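Local coordinates for secreted protein (Streptomyces lividans TK24, PDB 5LXZ) that probably acts as a copper-radical oxidase of the galactose oxidase-like AA5 family, holding copper in a metalloradical site, at residues E7-N12 against Y503-S508; M242-A247 against W286-K291; L401-R406 against S433-A438. The protein carries 1 engineered substitution. All blocks are in the same frame, centred on the assembly; numbering follows the deposited sequence. Where two conformers were deposited one is given.

Interaction 1 of 3, residues E7-N12 against Y503-S508; sequences EYKAAN and YLYRDS
One face of the Tyr505 ring is covered by Lys9, whose CB sits 3.7 Å from the ring centroid and only 9° off the normal, a CH-pi contact made almost at the centre. At the edge, in the ring plane, lies a water that accepts from Lys9 NZ at 3.2 Å and is hydrogen-bonded to Tyr505 OH at 2.9 Å. Within the helix, Asn12 ND2 stands over the Tyr8 ring while giving a weak bond to Tyr8 O.

Lys9 crosses the ring obliquely. Its CG lies anti to the carbonyl carbon and the chain bends at chi3, so CD passes 3.8 Å from Tyr505 CE1 and NZ is carried past the CE1 side of the ring, short of the level of OH. On the backbone side, Ala10 CB rests 3.5 Å from Tyr505 O. Arg506, bent at chi2 and chi3, curls back to the turn of helix ending at Asn12: its NH2 lies 2.7 Å from Ala10 O; the same nitrogen gives a hydrogen bond to a second water, which donates to Ala11 O at 3.0 Å.

The contact lays helix 6-12 on the loop that follows strand 496-500, just where strand 14-18 joins that strand at the outer edge of one propeller blade. An alanine in place of Tyr505 would probably lose the platform under Lys9 and the water link to its ammonium group, leaving the helix less firmly seated. With apolar touch in the middle and water-mediated polar links at the two ends, this is a surface contact whose polar ends rely partly on solvent.

Interaction 2 of 3, residues M242-A247 against W286-K291; sequences MHEARA and WTYTDK. Engineered in segment 242-247: Ala247 (natural residue Trp). With EDO (1,2-ethanediol), chain O.
Two hydrogen bonds tie the segments together. His243 NE2 gives to Trp286 O at 2.9 Å with an N-H...O angle of 153°; the acceptor lies near the imidazole plane, but the donor stands 62° out of the carbonyl plane, so the bond comes from above the peptide. Tyr288 OH donates to Glu244 OE2 over just 2.6 Å, with the carboxylate oxygen at the edge of the phenol ring. Glu244 bends at chi2 to get there.

Aromatic contacts sit beside these bonds. The His243 and Tyr288 rings form an offset stack, centroids 4.8 Å apart and planes at 28°, and His243 CB is 3.3 Å from Tyr288 OH. Met242 runs alongside Trp286, pointing the same way. Its CG hangs over the six-membered ring, 3.6 Å from the centroid (CH-pi), and SD follows at 4.3 Å from the same point, a Met-aromatic contact over the face. The indole NE1 is held by Asp240 O, which helps to set the turn of the ring.

At the far end of 286-291, a 1,2-ethanediol, probably from the crystallisation liquor, bridges two backbone amides, Asp290 N to O2 at 2.8 Å and Lys291 N to O1 at 2.9 Å.

The contact lays the link from strand 235-238 of one blade to strand 250-253 of the next against 285-288, an outermost strand of the latter; Met242 and Trp286 also touch strand 91-102 of the blade before. The link runs on through the engineered Ala247 to the copper ligand Tyr248. Glu277 takes the backbone N-H of both His243 and Glu244 and a salt bridge from Arg246. Since NE2 serves as a donor, His243 probably carries a proton there, whatever the state of ND1, and the short phenol-carboxylate bond would favour an ionised Glu244.

Interaction 3 of 3, residues L401-R406 against S433-A438; sequences LEKGTR and SNILQA
Glu402 places CG anti to its backbone N (chi1 179°) and Gln437 places CG anti to its own carbonyl carbon; both chains then run extended, so they cross at about a right angle and meet tip to tip. The meeting falls between neighbouring blades of the seven-bladed, Kelch-type beta-propeller: 401-406 connects strand 395-397 of one blade to strand 409-412 of the next, and 433-438 leads into strand 438-442 of that second blade.

Gln437 NE2 donates to Glu402 OE1 at 2.9 Å, at 154°, arriving nearly along the C-O axis with carboxylate and amide almost coplanar (13°). The other end of the amide is busy too. Gln437 OE1 takes a hydrogen bond from Arg439 NH2 and another, at 2.8 Å, from a water that accepts from Lys403 N at 3.1 Å. The amide is thus held at both ends, which should fix its flip.

Leu436 is the centre of an inverse gamma turn, closed by a weak bond from Gln437 N to Ile435 O, and Ile435 and Gln437 before and after it both reach toward 401-406. Ile435 does so with one atom: CD1 fits against the bend at Gly404, 3.4 Å from Gly404 O and 4.2 Å from Lys403 CB. Alongside, CD1 is also 3.4 Å from Thr405 OG1, a hydroxyl that spends its proton on Lys403 O, 2.8 Å away.

In the fold
Interaction 1 is the surface contact, its centre about 31 Å from the chain's centre, whereas interactions 2 and 3 are partly buried, their centres about 19 Å from it and on opposite sides. Interaction 1 encloses the other two in sequence, joining residues near the N-terminus to those after strand 496-500 in the ring-closing blade. Interactions 2 and 3 are alike: each sets an interblade link against the blade it leads into. No two share an element or touch; 1 and 3 come nearest, atoms about 7 Å apart. Interaction 1 pairs one CH-pi contact with water bridges, interaction 2 uses aromatic rings and direct bonds, and interaction 3 joins an amide-carboxylate bond and a water bridge to the Ile435 methyl.

Interaction 1 of 3, residues E7-N12 against Y503-S508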
loop_
_atom_site.group_PDB
_atom_site.type_symbol
_atom_site.label_atom_id
_atom_site.label_comp_id
_atom_site.label_asym_id
_atom_site.label_seq_id
_atom_site.Cartn_x
_atom_site.Cartn_y
_atom_site.Cartn_z
ATOM N N GLU A 7 -7.308 30.864 -17.023
ATOM C CA GLU A 7 -7.579 29.922 -18.098
ATOM C C GLU A 7 -6.813 28.586 -17.917
ATOM O O GLU A 7 -7.407 27.492 -18.091
ATOM C CB GLU A 7 -7.294 30.552 -19.484
ATOM C CG GLU A 7 -5.888 31.142 -19.718
ATOM C CD GLU A 7 -5.688 32.614 -19.296
ATOM O OE1 GLU A 7 -6.434 33.158 -18.414
ATOM O OE2 GLU A 7 -4.737 33.227 -19.852
ATOM N N TYR A 8 -5.544 28.699 -17.548
ATOM C CA TYR A 8 -4.701 27.521 -17.349
ATOM C C TYR A 8 -5.264 26.684 -16.186
ATOM O O TYR A 8 -5.420 25.449 -16.295
ATOM C CB TYR A 8 -3.269 27.925 -17.074
ATOM C CG TYR A 8 -2.348 26.741 -16.981
ATOM C CD1 TYR A 8 -1.707 26.234 -18.083
ATOM C CD2 TYR A 8 -2.175 26.096 -15.758
ATOM C CE1 TYR A 8 -0.874 25.128 -17.976
ATOM C CE2 TYR A 8 -1.345 25.011 -15.645
ATOM C CZ TYR A 8 -0.740 24.505 -16.742
ATOM O OH TYR A 8 0.075 23.407 -16.658
ATOM N N LYS A 9 -5.580 27.357 -15.084
ATOM C CA LYS A 9 -6.104 26.662 -13.898
ATOM C C LYS A 9 -7.448 26.028 -14.170
ATOM O O LYS A 9 -7.762 24.921 -13.695
ATOM C CB LYS A 9 -6.168 27.604 -12.707
ATOM C CG LYS A 9 -4.776 28.041 -12.276
ATOM C CD LYS A 9 -4.754 28.894 -11.033
ATOM C CE LYS A 9 -5.573 30.162 -11.224
ATOM N NZ LYS A 9 -5.285 31.197 -10.184
ATOM N N ALA A 10 -8.286 26.709 -14.943
ATOM C CA ALA A 10 -9.589 26.111 -15.302
ATOM C C ALA A 10 -9.476 24.805 -16.087
ATOM O O ALA A 10 -10.377 23.947 -15.992
ATOM C CB ALA A 10 -10.429 27.105 -16.099
ATOM N N ALA A 11 -8.385 24.639 -16.825
ATOM C CA ALA A 11 -8.139 23.447 -17.607
ATOM C C ALA A 11 -7.293 22.417 -16.816
ATOM O O ALA A 11 -7.465 21.220 -17.007
ATOM C CB ALA A 11 -7.454 23.798 -18.892
ATOM N N ASN A 12 -6.409 22.889 -15.932
ATOM C CA ASN A 12 -5.328 22.032 -15.406
ATOM C C ASN A 12 -5.258 21.933 -13.897
ATOM O O ASN A 12 -4.471 21.146 -13.393
ATOM C CB ASN A 12 -3.992 22.520 -15.947
ATOM C CG ASN A 12 -3.910 22.362 -17.426
ATOM O OD1 ASN A 12 -3.970 21.253 -17.931
ATOM N ND2 ASN A 12 -3.833 23.481 -18.157
ATOM N N TYR A 503 -12.003 21.369 -11.537
ATOM C CA TYR A 503 -13.399 21.579 -11.147
ATOM C C TYR A 503 -13.631 22.623 -10.068
ATOM O O TYR A 503 -14.794 23.020 -9.848
ATOM C CB TYR A 503 -14.110 20.242 -10.847
ATOM C CG TYR A 503 -13.551 19.330 -9.741
ATOM C CD1 TYR A 503 -13.133 19.836 -8.532
ATOM C CD2 TYR A 503 -13.521 17.968 -9.914
ATOM C CE1 TYR A 503 -12.646 19.024 -7.526
ATOM C CE2 TYR A 503 -13.046 17.127 -8.903
ATOM C CZ TYR A 503 -12.616 17.666 -7.722
ATOM O OH TYR A 503 -12.138 16.824 -6.724
ATOM N N LEU A 504 -12.573 23.091 -9.403
ATOM C CA LEU A 504 -12.713 24.179 -8.467
ATOM C C LEU A 504 -12.351 25.537 -9.058
ATOM O O LEU A 504 -12.394 26.527 -8.328
ATOM C CB LEU A 504 -11.920 23.920 -7.222
ATOM C CG LEU A 504 -12.393 22.684 -6.436
ATOM C CD1 LEU A 504 -11.716 22.629 -5.097
ATOM C CD2 LEU A 504 -13.908 22.591 -6.280
ATOM N N TYR A 505 -12.051 25.563 -10.345
ATOM C CA TYR A 505 -11.716 26.813 -11.107
ATOM C C TYR A 505 -12.739 27.129 -12.163
ATOM O O TYR A 505 -12.396 27.615 -13.258
ATOM C CB TYR A 505 -10.335 26.662 -11.732
ATOM C CG TYR A 505 -9.246 26.718 -10.719
ATOM C CD1 TYR A 505 -8.889 27.936 -10.111
ATOM C CD2 TYR A 505 -8.551 25.563 -10.311
ATOM C CE1 TYR A 505 -7.904 28.006 -9.160
ATOM C CE2 TYR A 505 -7.534 25.639 -9.377
ATOM C CZ TYR A 505 -7.219 26.856 -8.771
ATOM O OH TYR A 505 -6.234 26.995 -7.820
ATOM N N ARG A 506 -13.990 26.873 -11.805
ATOM C CA ARG A 506 -15.130 26.879 -12.714
ATOM C C ARG A 506 -16.189 27.789 -12.076
ATOM O O ARG A 506 -15.836 28.734 -11.361
ATOM C CB ARG A 506 -15.599 25.425 -12.936
ATOM C CG ARG A 506 -15.255 24.916 -14.322
ATOM C CD ARG A 506 -14.534 23.588 -14.257
ATOM N NE ARG A 506 -13.589 23.394 -15.352
ATOM C CZ ARG A 506 -13.094 22.207 -15.675
ATOM N NH1 ARG A 506 -13.468 21.142 -14.969
ATOM N NH2 ARG A 506 -12.239 22.073 -16.686
ATOM N N ASP A 507 -17.466 27.540 -12.355
ATOM C CA ASP A 507 -18.580 28.201 -11.660
ATOM C C ASP A 507 -18.679 27.778 -10.186
ATOM O O ASP A 507 -18.067 26.782 -9.738
ATOM C CB ASP A 507 -19.907 27.939 -12.392
ATOM C CG ASP A 507 -19.993 28.660 -13.736
ATOM O OD1 ASP A 507 -19.351 28.209 -14.706
ATOM O OD2 ASP A 507 -20.716 29.677 -13.831
ATOM N N SER A 508 -19.471 28.527 -9.430
ATOM C CA SER A 508 -19.699 28.253 -8.027
ATOM C C SER A 508 -20.140 26.816 -7.812
ATOM O O SER A 508 -20.813 26.206 -8.636
ATOM C CB SER A 508 -20.748 29.199 -7.462
ATOM O OG SER A 508 -20.345 30.534 -7.702
HETATM O O HOH W 1 -5.674 29.814 -7.330
HETATM O O HOH W 2 -10.072 19.756 -17.246
#

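Interaction 2 of 3, residues M242-A247 against W286-K291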
loop_
_atom_site.group_PDB
_atom_site.type_symbol
_atom_site.label_atom_id
_atom_site.label_comp_id
_atom_site.label_asym_id
_atom_site.label_seq_id
_atom_site.Cartn_x
_atom_site.Cartn_y
_atom_site.Cartn_z
ATOM N N MET A 242 -1.489 -9.283 16.617
ATOM C CA MET A 242 -1.603 -10.387 15.695
ATOM C C MET A 242 -0.814 -11.605 16.196
ATOM O O MET A 242 0.121 -11.479 16.996
ATOM C CB MET A 242 -1.061 -10.001 14.313
ATOM C CG MET A 242 -1.881 -8.935 13.676
ATOM S SD MET A 242 -1.277 -8.478 12.037
ATOM C CE MET A 242 0.345 -7.853 12.441
ATOM N N HIS A 243 -1.196 -12.780 15.716
ATOM C CA HIS A 243 -0.383 -13.971 15.961
ATOM C C HIS A 243 0.965 -13.890 15.274
ATOM O O HIS A 243 1.992 -14.266 15.835
ATOM C CB HIS A 243 -1.144 -15.202 15.514
ATOM C CG HIS A 243 -2.402 -15.428 16.281
ATOM N ND1 HIS A 243 -2.417 -16.106 17.478
ATOM C CD2 HIS A 243 -3.670 -15.036 16.053
ATOM C CE1 HIS A 243 -3.653 -16.128 17.944
ATOM N NE2 HIS A 243 -4.432 -15.499 17.092
ATOM N N GLU A 244 0.964 -13.419 14.020
ATOM C CA GLU A 244 2.174 -13.273 13.237
ATOM C C GLU A 244 2.741 -11.868 13.315
ATOM O O GLU A 244 2.007 -10.893 13.269
ATOM C CB GLU A 244 1.897 -13.582 11.777
ATOM C CG GLU A 244 1.413 -14.988 11.509
ATOM C CD GLU A 244 2.497 -16.039 11.713
ATOM O OE1 GLU A 244 3.676 -15.771 11.374
ATOM O OE2 GLU A 244 2.166 -17.164 12.182
ATOM N N ALA A 245 4.060 -11.767 13.421
ATOM C CA ALA A 245 4.765 -10.515 13.224
ATOM C C ALA A 245 4.732 -10.211 11.729
ATOM O O ALA A 245 4.956 -11.111 10.915
ATOM C CB ALA A 245 6.183 -10.651 13.706
ATOM N N ARG A 246 4.411 -8.964 11.379
ATOM C CA ARG A 246 4.266 -8.586 9.978
ATOM C C ARG A 246 4.739 -7.168 9.751
ATOM O O ARG A 246 4.135 -6.232 10.239
ATOM C CB ARG A 246 2.808 -8.691 9.511
ATOM C CG ARG A 246 2.114 -10.025 9.788
ATOM C CD ARG A 246 0.646 -9.875 9.362
ATOM N NE ARG A 246 -0.105 -11.035 9.786
ATOM C CZ ARG A 246 -0.256 -12.161 9.082
ATOM N NH1 ARG A 246 0.196 -12.295 7.862
ATOM N NH2 ARG A 246 -0.918 -13.200 9.588
ATOM N N ALA A 247 5.827 -7.025 9.000
ATOM C CA ALA A 247 6.174 -5.779 8.345
ATOM C C ALA A 247 5.594 -5.833 6.957
ATOM O O ALA A 247 5.878 -6.754 6.187
ATOM C CB ALA A 247 7.688 -5.561 8.252
ATOM N N TRP A 286 -7.755 -11.584 17.172
ATOM C CA TRP A 286 -7.321 -12.188 15.904
ATOM C C TRP A 286 -7.420 -13.722 15.915
ATOM O O TRP A 286 -7.132 -14.353 16.927
ATOM C CB TRP A 286 -5.884 -11.841 15.616
ATOM C CG TRP A 286 -5.589 -10.393 15.486
ATOM C CD1 TRP A 286 -5.244 -9.513 16.509
ATOM C CD2 TRP A 286 -5.548 -9.633 14.279
ATOM N NE1 TRP A 286 -5.013 -8.257 15.980
ATOM C CE2 TRP A 286 -5.199 -8.306 14.627
ATOM C CE3 TRP A 286 -5.788 -9.938 12.928
ATOM C CZ2 TRP A 286 -5.100 -7.296 13.676
ATOM C CZ3 TRP A 286 -5.637 -8.953 11.992
ATOM C CH2 TRP A 286 -5.286 -7.663 12.364
ATOM N N THR A 287 -7.785 -14.300 14.779
ATOM C CA THR A 287 -7.929 -15.739 14.603
ATOM C C THR A 287 -7.257 -16.113 13.285
ATOM O O THR A 287 -7.572 -15.480 12.275
ATOM C CB THR A 287 -9.418 -16.141 14.539
ATOM O OG1 THR A 287 -10.141 -15.541 15.624
ATOM C CG2 THR A 287 -9.586 -17.670 14.560
ATOM N N TYR A 288 -6.441 -17.132 13.265
ATOM C CA TYR A 288 -5.905 -17.637 12.012
ATOM C C TYR A 288 -6.989 -18.148 11.091
ATOM O O TYR A 288 -7.982 -18.731 11.544
ATOM C CB TYR A 288 -4.933 -18.769 12.208
ATOM C CG TYR A 288 -3.574 -18.432 12.669
ATOM C CD1 TYR A 288 -2.655 -17.858 11.820
ATOM C CD2 TYR A 288 -3.162 -18.731 13.945
ATOM C CE1 TYR A 288 -1.387 -17.552 12.236
ATOM C CE2 TYR A 288 -1.850 -18.497 14.358
ATOM C CZ TYR A 288 -0.959 -17.920 13.500
ATOM O OH TYR A 288 0.313 -17.645 13.917
ATOM N N THR A 289 -6.828 -17.917 9.786
ATOM C CA THR A 289 -7.589 -18.668 8.792
ATOM C C THR A 289 -7.047 -20.097 8.770
ATOM O O THR A 289 -5.976 -20.387 9.318
ATOM C CB THR A 289 -7.497 -18.051 7.408
ATOM O OG1 THR A 289 -6.132 -17.985 7.010
ATOM C CG2 THR A 289 -8.111 -16.648 7.417
ATOM N N ASP A 290 -7.814 -20.991 8.170
ATOM C CA ASP A 290 -7.465 -22.410 8.224
ATOM C C ASP A 290 -6.352 -22.829 7.306
ATOM O O ASP A 290 -5.597 -23.751 7.642
ATOM C CB ASP A 290 -8.682 -23.253 7.892
ATOM C CG ASP A 290 -9.772 -23.134 8.930
ATOM O OD1 ASP A 290 -9.501 -22.669 10.071
ATOM O OD2 ASP A 290 -10.910 -23.487 8.525
ATOM N N LYS A 291 -6.322 -22.257 6.106
ATOM C CA LYS A 291 -5.471 -22.731 5.035
ATOM C C LYS A 291 -4.502 -21.637 4.603
ATOM O O LYS A 291 -4.757 -20.455 4.763
ATOM C CB LYS A 291 -6.292 -23.162 3.845
ATOM C CG LYS A 291 -7.199 -24.359 4.123
ATOM C CD LYS A 291 -8.103 -24.620 2.935
ATOM C CE LYS A 291 -9.066 -25.783 3.160
ATOM N NZ LYS A 291 -10.012 -25.870 2.021
HETATM C C1 EDO O . -9.923 -20.898 4.960
HETATM O O1 EDO O . -8.522 -20.729 4.985
HETATM C C2 EDO O . -10.540 -19.849 5.870
HETATM O O2 EDO O . -10.367 -20.089 7.289
#

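Interaction 3 of 3, residues L401-R406 against S433-A438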
loop_
_atom_site.group_PDB
_atom_site.type_symbol
_atom_site.label_atom_id
_atom_site.label_comp_id
_atom_site.label_asym_id
_atom_site.label_seq_id
_atom_site.Cartn_x
_atom_site.Cartn_y
_atom_site.Cartn_z
ATOM N N LEU A 401 0.671 5.855 -19.931
ATOM C CA LEU A 401 1.460 6.983 -19.500
ATOM C C LEU A 401 2.533 7.244 -20.552
ATOM O O LEU A 401 2.735 6.422 -21.466
ATOM C CB LEU A 401 2.112 6.667 -18.164
ATOM C CG LEU A 401 1.144 6.291 -17.046
ATOM C CD1 LEU A 401 1.878 5.648 -15.884
ATOM C CD2 LEU A 401 0.358 7.496 -16.580
ATOM N N GLU A 402 3.230 8.351 -20.427
ATOM C CA GLU A 402 4.331 8.664 -21.350
ATOM C C GLU A 402 5.571 7.831 -21.043
ATOM O O GLU A 402 6.253 7.412 -21.966
ATOM C CB GLU A 402 4.666 10.168 -21.371
ATOM C CG GLU A 402 5.833 10.531 -22.299
ATOM C CD GLU A 402 6.402 11.924 -22.128
ATOM O OE1 GLU A 402 6.041 12.641 -21.193
ATOM O OE2 GLU A 402 7.249 12.312 -22.991
ATOM N N LYS A 403 5.870 7.591 -19.773
ATOM C CA LYS A 403 7.102 6.967 -19.340
ATOM C C LYS A 403 6.750 5.835 -18.404
ATOM O O LYS A 403 5.726 5.888 -17.766
ATOM C CB LYS A 403 7.935 7.983 -18.550
ATOM C CG LYS A 403 8.401 9.144 -19.418
ATOM C CD LYS A 403 9.033 10.213 -18.571
ATOM C CE LYS A 403 9.392 11.395 -19.455
ATOM N NZ LYS A 403 10.174 12.398 -18.714
ATOM N N GLY A 404 7.625 4.860 -18.318
ATOM C CA GLY A 404 7.485 3.833 -17.314
ATOM C C GLY A 404 7.508 4.495 -15.952
ATOM O O GLY A 404 8.331 5.348 -15.664
ATOM N N THR A 405 6.598 4.058 -15.095
ATOM C CA THR A 405 6.339 4.759 -13.826
ATOM C C THR A 405 6.156 3.792 -12.672
ATOM O O THR A 405 5.096 3.142 -12.625
ATOM C CB THR A 405 5.057 5.606 -13.956
ATOM O OG1 THR A 405 5.166 6.495 -15.090
ATOM C CG2 THR A 405 4.834 6.459 -12.733
ATOM N N ARG A 406 7.136 3.712 -11.769
ATOM C CA ARG A 406 6.943 3.115 -10.451
ATOM C C ARG A 406 6.243 4.104 -9.523
ATOM O O ARG A 406 6.433 5.312 -9.614
ATOM C CB ARG A 406 8.271 2.768 -9.789
ATOM C CG ARG A 406 9.060 1.637 -10.394
ATOM C CD ARG A 406 10.327 1.496 -9.633
ATOM N NE ARG A 406 11.100 0.324 -9.994
ATOM C CZ ARG A 406 10.934 -0.902 -9.480
ATOM N NH1 ARG A 406 9.920 -1.181 -8.647
ATOM N NH2 ARG A 406 11.760 -1.875 -9.800
ATOM N N SER A 433 14.992 10.348 -11.246
ATOM C CA SER A 433 13.976 9.917 -12.181
ATOM C C SER A 433 12.518 10.178 -11.775
ATOM O O SER A 433 11.621 9.632 -12.394
ATOM C CB SER A 433 14.167 8.445 -12.525
ATOM O OG SER A 433 14.018 7.638 -11.364
ATOM N N ASN A 434 12.302 11.040 -10.789
ATOM C CA ASN A 434 10.922 11.462 -10.485
ATOM C C ASN A 434 10.256 12.044 -11.719
ATOM O O ASN A 434 10.878 12.758 -12.505
ATOM C CB ASN A 434 10.889 12.499 -9.381
ATOM C CG ASN A 434 11.138 11.926 -8.026
ATOM O OD1 ASN A 434 10.880 10.750 -7.787
ATOM N ND2 ASN A 434 11.592 12.763 -7.109
ATOM N N ILE A 435 9.007 11.669 -11.919
ATOM C CA ILE A 435 8.194 12.095 -13.051
ATOM C C ILE A 435 7.242 13.157 -12.527
ATOM O O ILE A 435 6.276 12.834 -11.827
ATOM C CB ILE A 435 7.441 10.926 -13.668
ATOM C CG1 ILE A 435 8.422 9.871 -14.165
ATOM C CG2 ILE A 435 6.548 11.403 -14.801
ATOM C CD1 ILE A 435 7.762 8.517 -14.436
ATOM N N LEU A 436 7.461 14.405 -12.900
ATOM C CA LEU A 436 6.592 15.481 -12.403
ATOM C C LEU A 436 5.477 15.708 -13.439
ATOM O O LEU A 436 5.411 16.720 -14.155
ATOM C CB LEU A 436 7.374 16.749 -11.992
ATOM C CG LEU A 436 8.026 16.680 -10.596
ATOM C CD1 LEU A 436 9.112 15.619 -10.503
ATOM C CD2 LEU A 436 8.631 18.006 -10.157
ATOM N N GLN A 437 4.574 14.732 -13.509
ATOM C CA GLN A 437 3.429 14.743 -14.403
ATOM C C GLN A 437 2.215 14.258 -13.672
ATOM O O GLN A 437 2.342 13.381 -12.792
ATOM C CB GLN A 437 3.597 13.845 -15.614
ATOM C CG GLN A 437 4.765 14.221 -16.488
ATOM C CD GLN A 437 4.919 13.314 -17.681
ATOM O OE1 GLN A 437 4.210 12.327 -17.854
ATOM N NE2 GLN A 437 5.909 13.638 -18.515
ATOM N N ALA A 438 1.086 14.852 -13.958
ATOM C CA ALA A 438 -0.203 14.426 -13.443
ATOM C C ALA A 438 -1.213 14.327 -14.558
ATOM O O ALA A 438 -1.187 15.150 -15.500
ATOM C CB ALA A 438 -0.714 15.373 -12.372
HETATM O O HOH W 3 4.371 9.550 -17.959
#